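Local structure of putative dioxygenase (1H-3-hydroxy-4-oxoquinaldine 2,4-dioxygenase) (Mycobacteroides abscessus subsp. abscessus, 6RA3) at residues Ala127-Glu130 / Phe131-Ala134; Arg143-Glu146 / Gly147-Gly150; Met179-Arg182 / Ala183-Ile187; Met198-Met201 / Glu202-Ala205. The protein cleaves the ring of the Pseudomonas quinolone signal PQS with dioxygen, giving N-octanoylanthranilate and carbon monoxide, on an alpha/beta-hydrolase fold. All coordinates share one frame; numbering follows the deposited sequence.

Contact 1 of 4, residues Ala127-Glu130 / Phe131-Ala134; sequences APRE and FVAA
The amide Ala133 N bonds Arg129 O at 3.0 Å, one of three successive i to i+4 hydrogen bonds that open a helix. Before it comes Val132 N to Pro128 O (3.1 Å), and after it Ala134 N to Glu130 O. Proline is tolerated at the N-cap position, because the helix needs no N-H from this residue, and its ring restricts phi.

Val132 is the apolar centre of the turn. Its CG2 meets Ala127 CB at 3.5 Å, while CG1 lies 3.8 Å from Arg129 NH1. Arginine reaches forward along the helix because its chain is folded at chi2 and chi3 (both near -60°), which brings one guanidinium face over Val132 CB, off toward the rim; a flat cation can lie on a branched aliphatic group. Ala127 CB approaches the edge of the Phe131 ring, 4.5 Å from Phe131 CD2. With CG anti to the backbone N (chi1 -170°), that ring is carried away from the turn to meet His97, which probably binds the substrate.

Phe131 also packs on Ile187 and Tyr191, Ala127 on Tyr191 and Val132 on Asp188, so this first turn of helix 129-137, which follows strand 116-120, rests against helix 177-194.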
# COMPACT_ATOMS: atom_id res chain seq x y z
N ALA A 127 -13.54 -31.04 18.33
CA ALA A 127 -14.39 -29.88 18.15
C ALA A 127 -15.61 -29.93 19.07
O ALA A 127 -16.46 -30.82 18.91
CB ALA A 127 -14.84 -29.77 16.69
N PRO A 128 -15.75 -29.00 20.02
CA PRO A 128 -17.01 -28.91 20.75
C PRO A 128 -18.18 -28.75 19.79
O PRO A 128 -18.04 -28.21 18.69
CB PRO A 128 -16.83 -27.66 21.62
CG PRO A 128 -15.34 -27.53 21.78
CD PRO A 128 -14.75 -28.03 20.49
N ARG A 129 -19.35 -29.23 20.21
CA ARG A 129 -20.50 -29.19 19.32
C ARG A 129 -21.04 -27.78 19.14
O ARG A 129 -21.72 -27.51 18.15
CB ARG A 129 -21.61 -30.11 19.81
CG ARG A 129 -21.21 -31.57 19.92
CD ARG A 129 -20.77 -32.14 18.59
NE ARG A 129 -21.82 -32.02 17.57
CZ ARG A 129 -21.61 -32.20 16.27
NH1 ARG A 129 -20.39 -32.49 15.82
NH2 ARG A 129 -22.62 -32.07 15.41
N GLU A 130 -20.77 -26.88 20.09
CA GLU A 130 -21.13 -25.49 19.90
C GLU A 130 -20.30 -24.88 18.77
O GLU A 130 -20.83 -24.15 17.92
CB GLU A 130 -20.92 -24.71 21.20
CG GLU A 130 -22.13 -23.92 21.65
CD GLU A 130 -21.76 -22.82 22.63
OE1 GLU A 130 -20.70 -22.19 22.42
OE2 GLU A 130 -22.52 -22.59 23.60
N PHE A 131 -19.00 -25.18 18.74
CA PHE A 131 -18.13 -24.71 17.67
C PHE A 131 -18.60 -25.24 16.32
O PHE A 131 -18.75 -24.47 15.36
CB PHE A 131 -16.69 -25.14 17.96
CG PHE A 131 -15.64 -24.52 17.06
CD1 PHE A 131 -15.54 -23.14 16.91
CD2 PHE A 131 -14.72 -25.32 16.43
CE1 PHE A 131 -14.56 -22.58 16.12
CE2 PHE A 131 -13.73 -24.77 15.61
CZ PHE A 131 -13.65 -23.40 15.47
N VAL A 132 -18.82 -26.57 16.22
CA VAL A 132 -19.28 -27.16 14.96
C VAL A 132 -20.60 -26.54 14.54
O VAL A 132 -20.85 -26.34 13.34
CB VAL A 132 -19.40 -28.70 15.08
CG1 VAL A 132 -20.02 -29.27 13.79
CG2 VAL A 132 -18.04 -29.33 15.33
N ALA A 133 -21.45 -26.18 15.51
CA ALA A 133 -22.71 -25.49 15.23
C ALA A 133 -22.47 -24.14 14.55
O ALA A 133 -23.21 -23.77 13.63
CB ALA A 133 -23.49 -25.29 16.53
N ALA A 134 -21.47 -23.38 15.01
CA ALA A 134 -21.17 -22.09 14.39
C ALA A 134 -20.45 -22.25 13.06
O ALA A 134 -20.67 -21.45 12.15
CB ALA A 134 -20.33 -21.22 15.33

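Contact 2 of 4, residues Arg143-Glu146 / Gly147-Gly150; sequences RWKE and GRDG
One face of the Arg148 guanidinium takes Trp144 CZ3, 3.8 Å above its plane and off-centre, with Trp144 CH2 4.0 Å from Arg148 NH1. The planes are 68° apart, so the two groups do not stack in parallel. Their side chains run side by side in the same direction, Arg148 CG lying anti to the backbone N (chi1 -176°), which carries its chain along the indole.

On one face of the indole lies Lys145 CG, near the rim. Arg148 NH2 also forms a salt bridge with Asp149 OD1 at 3.5 Å, which probably offsets part of its charge. Trp144 NE1 bonds the carboxylate, and Lys145 NZ the backbone carbonyl, of Glu86 of the second subunit, whose His19 packs on Arg148. Within the chain, Trp144 meets the rings of Trp180 and Phe177.

Four amides close the turns, among them Gly147 N to Arg143 O (3.1 Å) and Asp149 N to Lys145 O (2.9 Å). Consecutive i to i+4 bonds from the N-cap Arg143 mark the start of an alpha-helix, here one inserted between strands 116-120 and 209-214 of the alpha/beta-hydrolase fold.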
# COMPACT_ATOMS: atom_id res chain seq x y z
N ARG A 143 -27.49 -16.26 7.37
CA ARG A 143 -27.16 -16.02 8.77
C ARG A 143 -25.66 -16.03 9.05
O ARG A 143 -25.25 -15.95 10.21
CB ARG A 143 -27.86 -17.06 9.65
CG ARG A 143 -29.32 -16.68 9.95
CD ARG A 143 -30.08 -17.78 10.69
NE ARG A 143 -30.31 -18.93 9.81
CZ ARG A 143 -31.26 -19.00 8.87
NH1 ARG A 143 -32.09 -17.98 8.67
NH2 ARG A 143 -31.38 -20.09 8.13
N TRP A 144 -24.81 -16.06 8.01
CA TRP A 144 -23.38 -16.15 8.26
C TRP A 144 -22.88 -14.98 9.11
O TRP A 144 -22.02 -15.16 9.97
CB TRP A 144 -22.62 -16.24 6.94
CG TRP A 144 -22.57 -14.93 6.19
CD1 TRP A 144 -23.45 -14.49 5.25
CD2 TRP A 144 -21.60 -13.89 6.36
NE1 TRP A 144 -23.08 -13.24 4.80
CE2 TRP A 144 -21.94 -12.86 5.47
CE3 TRP A 144 -20.46 -13.74 7.17
CZ2 TRP A 144 -21.19 -11.68 5.36
CZ3 TRP A 144 -19.71 -12.58 7.06
CH2 TRP A 144 -20.08 -11.55 6.16
N LYS A 145 -23.44 -13.78 8.90
CA LYS A 145 -23.05 -12.65 9.73
C LYS A 145 -23.38 -12.91 11.20
O LYS A 145 -22.63 -12.51 12.09
CB LYS A 145 -23.73 -11.36 9.26
CG LYS A 145 -23.36 -10.92 7.86
CD LYS A 145 -24.11 -9.66 7.45
CE LYS A 145 -23.80 -9.30 5.98
NZ LYS A 145 -23.99 -7.84 5.63
N GLU A 146 -24.52 -13.56 11.45
CA GLU A 146 -24.87 -13.94 12.82
C GLU A 146 -23.79 -14.83 13.41
O GLU A 146 -23.27 -14.57 14.50
CB GLU A 146 -26.22 -14.66 12.85
CG GLU A 146 -27.42 -13.77 12.60
CD GLU A 146 -28.76 -14.52 12.78
OE1 GLU A 146 -28.84 -15.41 13.66
OE2 GLU A 146 -29.72 -14.22 12.04
N GLY A 147 -23.43 -15.90 12.70
CA GLY A 147 -22.37 -16.77 13.17
C GLY A 147 -21.07 -16.03 13.40
O GLY A 147 -20.34 -16.33 14.35
N ARG A 148 -20.75 -15.06 12.54
CA ARG A 148 -19.49 -14.33 12.69
C ARG A 148 -19.49 -13.47 13.95
O ARG A 148 -18.55 -13.52 14.74
CB ARG A 148 -19.23 -13.46 11.45
CG ARG A 148 -17.88 -12.75 11.50
CD ARG A 148 -17.78 -11.65 10.48
NE ARG A 148 -18.88 -10.70 10.64
CZ ARG A 148 -19.06 -9.62 9.88
NH1 ARG A 148 -18.21 -9.33 8.90
NH2 ARG A 148 -20.10 -8.84 10.12
N ASP A 149 -20.53 -12.63 14.13
CA ASP A 149 -20.63 -11.82 15.35
C ASP A 149 -20.58 -12.70 16.60
O ASP A 149 -19.99 -12.31 17.61
CB ASP A 149 -21.91 -10.99 15.34
CG ASP A 149 -22.04 -10.09 14.12
OD1 ASP A 149 -21.09 -9.99 13.30
OD2 ASP A 149 -23.12 -9.47 13.98
N GLY A 150 -21.19 -13.88 16.54
CA GLY A 150 -21.15 -14.79 17.68
C GLY A 150 -19.74 -15.28 17.99
O GLY A 150 -19.32 -15.30 19.15

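Contact 3 of 4, residues Met179-Arg182 / Ala183-Ile187; sequences MWAR and AGRVI
Four successive amides, from Ala183 to Val186, bond the carbonyls of Met179 to Arg182 in regular alpha-helical fashion, for example Ala183 N to Met179 O at 2.9 Å and Arg185 N to Ala181 O at 3.0 Å.

Two arginines one turn apart dominate the side chains. The Arg185 guanidinium folds back onto the helix, bent at chi2 and chi3, until Arg182 CA lies 3.5 Å above the centre of its plane. Its NH2 comes within 3.6 Å of Arg182 CB, and its NH1 within 3.7 Å of Ala181 CB, where a small methyl lets the cation lie close to the backbone. The two guanidinium planes are almost perpendicular, 89° apart, with Arg182 NE 3.9 Å from Arg185 NH2. Both atoms pair with Asp68 OD1, whose carboxylate probably offsets the closeness of the two cations.

Arg182 is extended as far as its bend at chi3, having CG anti to the backbone N (chi1 172°). Its NH1 forms a salt bridge with Asp178 and a weak hydrogen bond to Met179 SD (3.5 Å), the sulfur lying in the guanidinium plane at the edge. These partners satisfy a buried cation and probably fix its rotation. Val186 CG2 packs on Arg182 CG at 4.1 Å.

Around this first half of helix 177-194, Trp31 touches Arg182 and Val186, helix 144-156 lies beside Trp180, and Ile187 packs on Leu135 of helix 129-137.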
# COMPACT_ATOMS: atom_id res chain seq x y z
N MET A 179 -15.69 -16.30 2.08
CA MET A 179 -14.51 -16.71 2.83
C MET A 179 -14.91 -17.28 4.19
O MET A 179 -14.29 -18.23 4.66
CB MET A 179 -13.54 -15.53 3.03
CG MET A 179 -12.12 -15.99 3.49
SD MET A 179 -11.28 -17.04 2.37
CE MET A 179 -10.69 -15.87 1.11
N TRP A 180 -15.93 -16.70 4.82
CA TRP A 180 -16.42 -17.23 6.09
C TRP A 180 -17.04 -18.62 5.93
O TRP A 180 -16.83 -19.49 6.78
CB TRP A 180 -17.39 -16.25 6.70
CG TRP A 180 -16.66 -15.17 7.36
CD1 TRP A 180 -16.33 -13.95 6.85
CD2 TRP A 180 -16.10 -15.22 8.67
NE1 TRP A 180 -15.61 -13.23 7.77
CE2 TRP A 180 -15.45 -13.99 8.90
CE3 TRP A 180 -16.08 -16.19 9.68
CZ2 TRP A 180 -14.80 -13.70 10.10
CZ3 TRP A 180 -15.44 -15.90 10.87
CH2 TRP A 180 -14.80 -14.66 11.06
N ALA A 181 -17.82 -18.84 4.87
CA ALA A 181 -18.30 -20.19 4.59
C ALA A 181 -17.14 -21.14 4.38
O ALA A 181 -17.14 -22.26 4.92
CB ALA A 181 -19.25 -20.18 3.37
N ARG A 182 -16.11 -20.72 3.64
CA ARG A 182 -14.99 -21.63 3.37
C ARG A 182 -14.24 -21.98 4.66
O ARG A 182 -13.81 -23.13 4.83
CB ARG A 182 -14.02 -21.01 2.36
CG ARG A 182 -12.71 -21.80 2.17
CD ARG A 182 -11.89 -21.20 1.03
NE ARG A 182 -12.71 -21.09 -0.17
CZ ARG A 182 -13.21 -19.97 -0.68
NH1 ARG A 182 -12.97 -18.78 -0.11
NH2 ARG A 182 -13.99 -20.05 -1.76
N ALA A 183 -14.05 -21.00 5.54
CA ALA A 183 -13.45 -21.26 6.84
C ALA A 183 -14.23 -22.33 7.59
O ALA A 183 -13.65 -23.28 8.12
CB ALA A 183 -13.39 -19.97 7.65
N GLY A 184 -15.56 -22.18 7.62
CA GLY A 184 -16.43 -23.15 8.25
C GLY A 184 -16.15 -24.54 7.76
O GLY A 184 -15.89 -25.44 8.56
N ARG A 185 -16.21 -24.73 6.44
CA ARG A 185 -15.93 -26.01 5.81
C ARG A 185 -14.58 -26.56 6.23
O ARG A 185 -14.46 -27.75 6.58
CB ARG A 185 -15.92 -25.85 4.29
CG ARG A 185 -17.02 -26.49 3.56
CD ARG A 185 -17.62 -25.54 2.59
NE ARG A 185 -16.67 -24.93 1.66
CZ ARG A 185 -16.87 -23.73 1.11
NH1 ARG A 185 -17.95 -23.04 1.41
NH2 ARG A 185 -15.98 -23.21 0.27
N VAL A 186 -13.53 -25.75 6.06
CA VAL A 186 -12.17 -26.26 6.19
C VAL A 186 -11.89 -26.65 7.63
O VAL A 186 -11.34 -27.72 7.90
CB VAL A 186 -11.15 -25.23 5.66
CG1 VAL A 186 -9.73 -25.65 5.99
CG2 VAL A 186 -11.29 -25.08 4.14
N ILE A 187 -12.26 -25.79 8.58
CA ILE A 187 -12.12 -26.10 10.00
C ILE A 187 -12.97 -27.32 10.36
O ILE A 187 -12.47 -28.31 10.91
CB ILE A 187 -12.49 -24.87 10.85
CG1 ILE A 187 -11.59 -23.66 10.49
CG2 ILE A 187 -12.36 -25.19 12.32
CD1 ILE A 187 -12.01 -22.36 11.17

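Contact 4 of 4, residues Met198-Met201 / Glu202-Ala205; sequences MRRM and EALA
At the end of helix 197-202, where the chain leaves for strand 209-214, an arginine reaches forward over the last turn to meet a leucine. Leu204 CD2 lies over one face of the Arg200 guanidinium, 3.9 Å from Arg200 NH1, the two side chains crossing at about a right angle. A bend at chi2 (-78°) turns the arginine along this path. A water in the guanidinium plane, at its edge, donates to Ala203 O at 2.9 Å; its 2.5 Å distance from Arg200 NH1 is too short to be fully trusted, so a water bridge from side chain to departing backbone is probable rather than certain.

Arg200 NH2 forms salt bridges with Glu104 and Asp107, and Trp194 makes a cation-pi contact, so a long, many-handed residue suits a buried place between helix 99-109 and the chain's exit. In this alpha/beta-hydrolase fold the turn thus joins a helix to the next strand of the sheet, and Met201 and Leu204 both pack on Ile210 of that strand.

The backbone shows the helix running out. Glu202 N still bonds Met198 O at 2.9 Å, but Ala203 N is shared between Arg199 O (3.2 Å) and, weakly, Arg200 O. Leu204 N then turns to Met201 O (3.0 Å), three residues back. Leu204 CD1 folds beside that turn, 4.4 Å from Met201 CB, while exposed Glu202 makes a long, weak ion pair with Arg232.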
# COMPACT_ATOMS: atom_id res chain seq x y z
N MET A 198 -4.02 -32.31 18.38
CA MET A 198 -3.05 -33.17 19.07
C MET A 198 -2.90 -34.51 18.36
O MET A 198 -1.78 -35.01 18.20
CB MET A 198 -3.46 -33.36 20.51
CG MET A 198 -3.30 -32.09 21.34
SD MET A 198 -3.78 -32.29 23.06
CE MET A 198 -2.93 -30.94 23.91
N ARG A 199 -4.01 -35.09 17.92
CA ARG A 199 -3.92 -36.32 17.14
C ARG A 199 -3.22 -36.05 15.81
O ARG A 199 -2.42 -36.88 15.35
CB ARG A 199 -5.32 -36.91 16.93
CG ARG A 199 -5.86 -37.59 18.20
CD ARG A 199 -7.29 -38.11 18.04
NE ARG A 199 -7.39 -39.21 17.08
CZ ARG A 199 -6.99 -40.46 17.30
NH1 ARG A 199 -6.42 -40.79 18.46
NH2 ARG A 199 -7.13 -41.38 16.35
N ARG A 200 -3.49 -34.90 15.19
CA ARG A 200 -2.73 -34.55 13.99
C ARG A 200 -1.23 -34.52 14.31
O ARG A 200 -0.41 -35.06 13.56
CB ARG A 200 -3.21 -33.21 13.41
CG ARG A 200 -2.86 -33.02 11.91
CD ARG A 200 -1.39 -32.61 11.67
NE ARG A 200 -1.02 -32.71 10.25
CZ ARG A 200 -0.35 -33.72 9.70
NH1 ARG A 200 0.06 -34.74 10.45
NH2 ARG A 200 -0.09 -33.71 8.39
N MET A 201 -0.86 -33.92 15.46
CA MET A 201 0.56 -33.83 15.83
C MET A 201 1.20 -35.21 16.04
O MET A 201 2.35 -35.43 15.64
CB MET A 201 0.72 -33.00 17.10
CG MET A 201 0.35 -31.55 16.92
SD MET A 201 0.78 -30.57 18.33
CE MET A 201 -0.72 -29.95 19.04
N GLU A 202 0.47 -36.13 16.69
CA GLU A 202 1.01 -37.47 16.92
C GLU A 202 1.18 -38.24 15.62
O GLU A 202 1.98 -39.19 15.57
CB GLU A 202 0.12 -38.26 17.89
CG GLU A 202 -0.11 -37.57 19.24
CD GLU A 202 -0.93 -38.44 20.21
OE1 GLU A 202 -0.37 -39.42 20.74
OE2 GLU A 202 -2.12 -38.13 20.45
N ALA A 203 0.48 -37.84 14.56
CA ALA A 203 0.65 -38.47 13.26
C ALA A 203 1.87 -37.94 12.50
O ALA A 203 2.13 -38.41 11.39
CB ALA A 203 -0.61 -38.27 12.43
N LEU A 204 2.62 -36.98 13.06
CA LEU A 204 3.77 -36.42 12.35
C LEU A 204 4.88 -37.45 12.25
O LEU A 204 5.28 -38.04 13.26
CB LEU A 204 4.28 -35.17 13.07
CG LEU A 204 3.41 -33.92 12.94
CD1 LEU A 204 3.79 -32.89 13.98
CD2 LEU A 204 3.51 -33.35 11.52
N ALA A 205 5.38 -37.66 11.02
CA ALA A 205 6.53 -38.53 10.76
C ALA A 205 7.66 -38.32 11.77
O ALA A 205 7.94 -39.21 12.58
CB ALA A 205 7.06 -38.30 9.34
O HOH W 1 1.26 -36.63 9.32

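Contacts 1 and 2 lie at the surface, contact 3 is buried and contact 4 partly so. The first three belong to three different helices, and helix 177-194 touches both of the other two: contact 3 meets contact 1 through Ile187 and Phe131, and contact 2 through Trp180, which packs on both Trp144 and Arg148. Contact 4 stands apart, its nearest atoms about 9 Å from contact 1, close to the sheet. Arginine recurs in all four, but its setting changes. In contact 1 it rests on an aliphatic group, in contact 2 on an indole near a subunit boundary; in contacts 3 and 4 carboxylates from elsewhere in the chain pair with the arginines, of which Arg182 and Arg200 are buried.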